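Local coordinates for response regulator receiver domain protein (CheY-like) (Methylobacillus flagellatus KT, PDB 3I42) that probably acts as a phosphorylation-dependent switch in two-component signalling, accepting a phosphoryl group from a histidine kinase or phosphorelay partner, at the interface of chains A and B. Residues are numbered along the deposited sequence; one frame, centred on the assembly and turned at random. Chains: chain A/B, Response regulator receiver domain protein (CheY-like).

The interface of chains A and B. Residues chain A 91-92, 96, 102; chain B 92, 96-97, 102.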
ATOM      1  N   LEU A  91       8.810   2.586  -5.723  1.00 62.96           N
ATOM      2  CA  LEU A  91       7.634   1.844  -5.229  1.00 60.59           C
ATOM      3  C   LEU A  91       6.667   1.467  -6.330  1.00 59.20           C
ATOM      4  O   LEU A  91       5.833   2.271  -6.722  1.00 60.07           O
ATOM      5  CB  LEU A  91       6.871   2.652  -4.183  1.00 60.22           C
ATOM      6  CG  LEU A  91       7.620   3.130  -2.947  1.00 59.56           C
ATOM      7  CD1 LEU A  91       6.855   4.268  -2.353  1.00 59.76           C
ATOM      8  CD2 LEU A  91       7.780   2.017  -1.936  1.00 57.63           C
ATOM      9  N   GLY A  92       6.758   0.245  -6.826  1.00 57.09           N
ATOM     10  CA  GLY A  92       5.765  -0.222  -7.770  1.00 53.76           C
ATOM     11  C   GLY A  92       4.627  -0.942  -7.089  1.00 52.01           C
ATOM     12  O   GLY A  92       4.393  -0.797  -5.884  1.00 51.96           O
ATOM     13  N   CYS A  96       3.882  -1.452  -2.915  1.00 41.44           N
ATOM     14  CA  CYS A  96       2.577  -1.102  -2.350  1.00 41.16           C
ATOM     15  C   CYS A  96       1.930  -2.280  -1.602  1.00 37.31           C
ATOM     16  O   CYS A  96       1.398  -2.118  -0.494  1.00 34.93           O
ATOM     17  CB  CYS A  96       1.651  -0.608  -3.458  1.00 41.84           C
ATOM     18  SG  CYS A  96       2.117   0.998  -4.177  1.00 51.07           S
ATOM     19  N   TYR A 102       5.297   3.606   4.403  1.00 32.46           N
ATOM     20  CA  TYR A 102       6.283   4.046   3.451  1.00 26.61           C
ATOM     21  C   TYR A 102       6.826   5.374   3.968  1.00 35.35           C
ATOM     22  O   TYR A 102       6.063   6.199   4.421  1.00 32.47           O
ATOM     23  CB  TYR A 102       5.646   4.171   2.041  1.00 29.06           C
ATOM     24  CG  TYR A 102       4.627   3.076   1.716  1.00 37.67           C
ATOM     25  CD1 TYR A 102       4.988   1.906   0.984  1.00 36.73           C
ATOM     26  CD2 TYR A 102       3.306   3.197   2.137  1.00 39.24           C
ATOM     27  CE1 TYR A 102       4.020   0.884   0.691  1.00 34.81           C
ATOM     28  CE2 TYR A 102       2.355   2.186   1.871  1.00 50.34           C
ATOM     29  CZ  TYR A 102       2.719   1.048   1.149  1.00 39.94           C
ATOM     30  OH  TYR A 102       1.746   0.101   0.912  1.00 79.27           O
TER
ATOM     31  N   GLY B  92       3.357   5.963  -6.745  1.00 57.09           N
ATOM     32  CA  GLY B  92       4.342   6.426  -5.789  1.00 53.76           C
ATOM     33  C   GLY B  92       3.910   6.182  -4.364  1.00 52.01           C
ATOM     34  O   GLY B  92       3.035   5.356  -4.082  1.00 51.96           O
ATOM     35  N   CYS B  96       0.463   4.119  -2.914  1.00 41.44           N
ATOM     36  CA  CYS B  96       0.605   3.055  -1.919  1.00 41.16           C
ATOM     37  C   CYS B  96      -0.242   3.316  -0.662  1.00 37.31           C
ATOM     38  O   CYS B  96      -0.919   2.412  -0.149  1.00 34.93           O
ATOM     39  CB  CYS B  96       2.075   2.895  -1.541  1.00 41.84           C
ATOM     40  SG  CYS B  96       3.130   2.222  -2.862  1.00 51.07           S
ATOM     41  N   GLU B  97      -0.257   4.562  -0.192  1.00 38.85           N
ATOM     42  CA  GLU B  97      -0.952   4.860   1.061  1.00 35.17           C
ATOM     43  C   GLU B  97      -2.463   4.934   0.913  1.00 28.62           C
ATOM     44  O   GLU B  97      -3.187   4.491   1.802  1.00 38.77           O
ATOM     45  CB  GLU B  97      -0.395   6.133   1.687  1.00 50.39           C
ATOM     46  CG  GLU B  97       1.072   5.981   2.082  1.00 45.97           C
ATOM     47  CD  GLU B  97       1.705   7.264   2.551  1.00147.31           C
ATOM     48  OE1 GLU B  97       1.232   8.327   2.118  1.00 43.77           O
ATOM     49  OE2 GLU B  97       2.677   7.209   3.343  1.00 53.43           O
ATOM     50  N   TYR B 102      -4.287  -2.986  -5.757  1.00 32.46           N
ATOM     51  CA  TYR B 102      -3.678  -2.447  -6.944  1.00 26.61           C
ATOM     52  C   TYR B 102      -3.803  -3.518  -8.024  1.00 35.35           C
ATOM     53  O   TYR B 102      -3.584  -4.678  -7.746  1.00 32.47           O
ATOM     54  CB  TYR B 102      -2.203  -2.058  -6.660  1.00 29.06           C
ATOM     55  CG  TYR B 102      -1.974  -1.448  -5.275  1.00 37.67           C
ATOM     56  CD1 TYR B 102      -1.942  -0.037  -5.071  1.00 36.73           C
ATOM     57  CD2 TYR B 102      -1.795  -2.269  -4.166  1.00 39.24           C
ATOM     58  CE1 TYR B 102      -1.731   0.521  -3.762  1.00 34.81           C
ATOM     59  CE2 TYR B 102      -1.608  -1.727  -2.874  1.00 50.34           C
ATOM     60  CZ  TYR B 102      -1.572  -0.344  -2.687  1.00 39.94           C
ATOM     61  OH  TYR B 102      -1.378   0.125  -1.406  1.00 79.27           O
TER
HETATM   62  O   HOH W   1       2.717   5.185   5.196  1.00 35.12           O
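A disulfide-linked, two-fold symmetric interface joins the two copies of the deposited assembly, through a 2.1 Å bond between A:Cys96 SG and B:Cys96 SG. The structure alone does not show whether this dimer, or its disulfide, exists in the cell. In both cysteines SG lies beside the backbone N, anti to the carbonyl carbon (chi1 -69°), which points it from the helix to its twin.

Each cysteine is also capped by a tyrosine of the other chain. B:Cys96 CB sits over one face of the A:Tyr102 ring, shifted toward the hydroxyl-bearing rim, 3.3 Å from A:Tyr102 CZ. A:Cys96 CB meets B:Tyr102 in the same way. The phenol A:Tyr102 OH turns back to its own chain and bonds A:Cys96 O at 2.7 Å, on a lone pair in the carbonyl plane. This bond helps hold the hydroxyl end of the ring near the disulfide. A leucine in place of A:Tyr102 would probably leave A:Cys96 O without this donor and B:Cys96 CB without its flat aromatic cover.

B:Glu97 runs past the same ring in the opposite direction, with CG 3.6 Å from A:Tyr102 CD2. Water 1 lies 2.7 Å from the carboxylate oxygen B:Glu97 OE2 and also bonds the backbone A:Tyr102 N, bridging the chains. A:Leu91, in the loop leading into helix 93-98, packs more loosely near B:Cys96 SG.

In the alternating alpha/beta receiver fold, the cysteines' helix 93-98 and the tyrosines' last strand 101-104 share a face with the final helix 109-119.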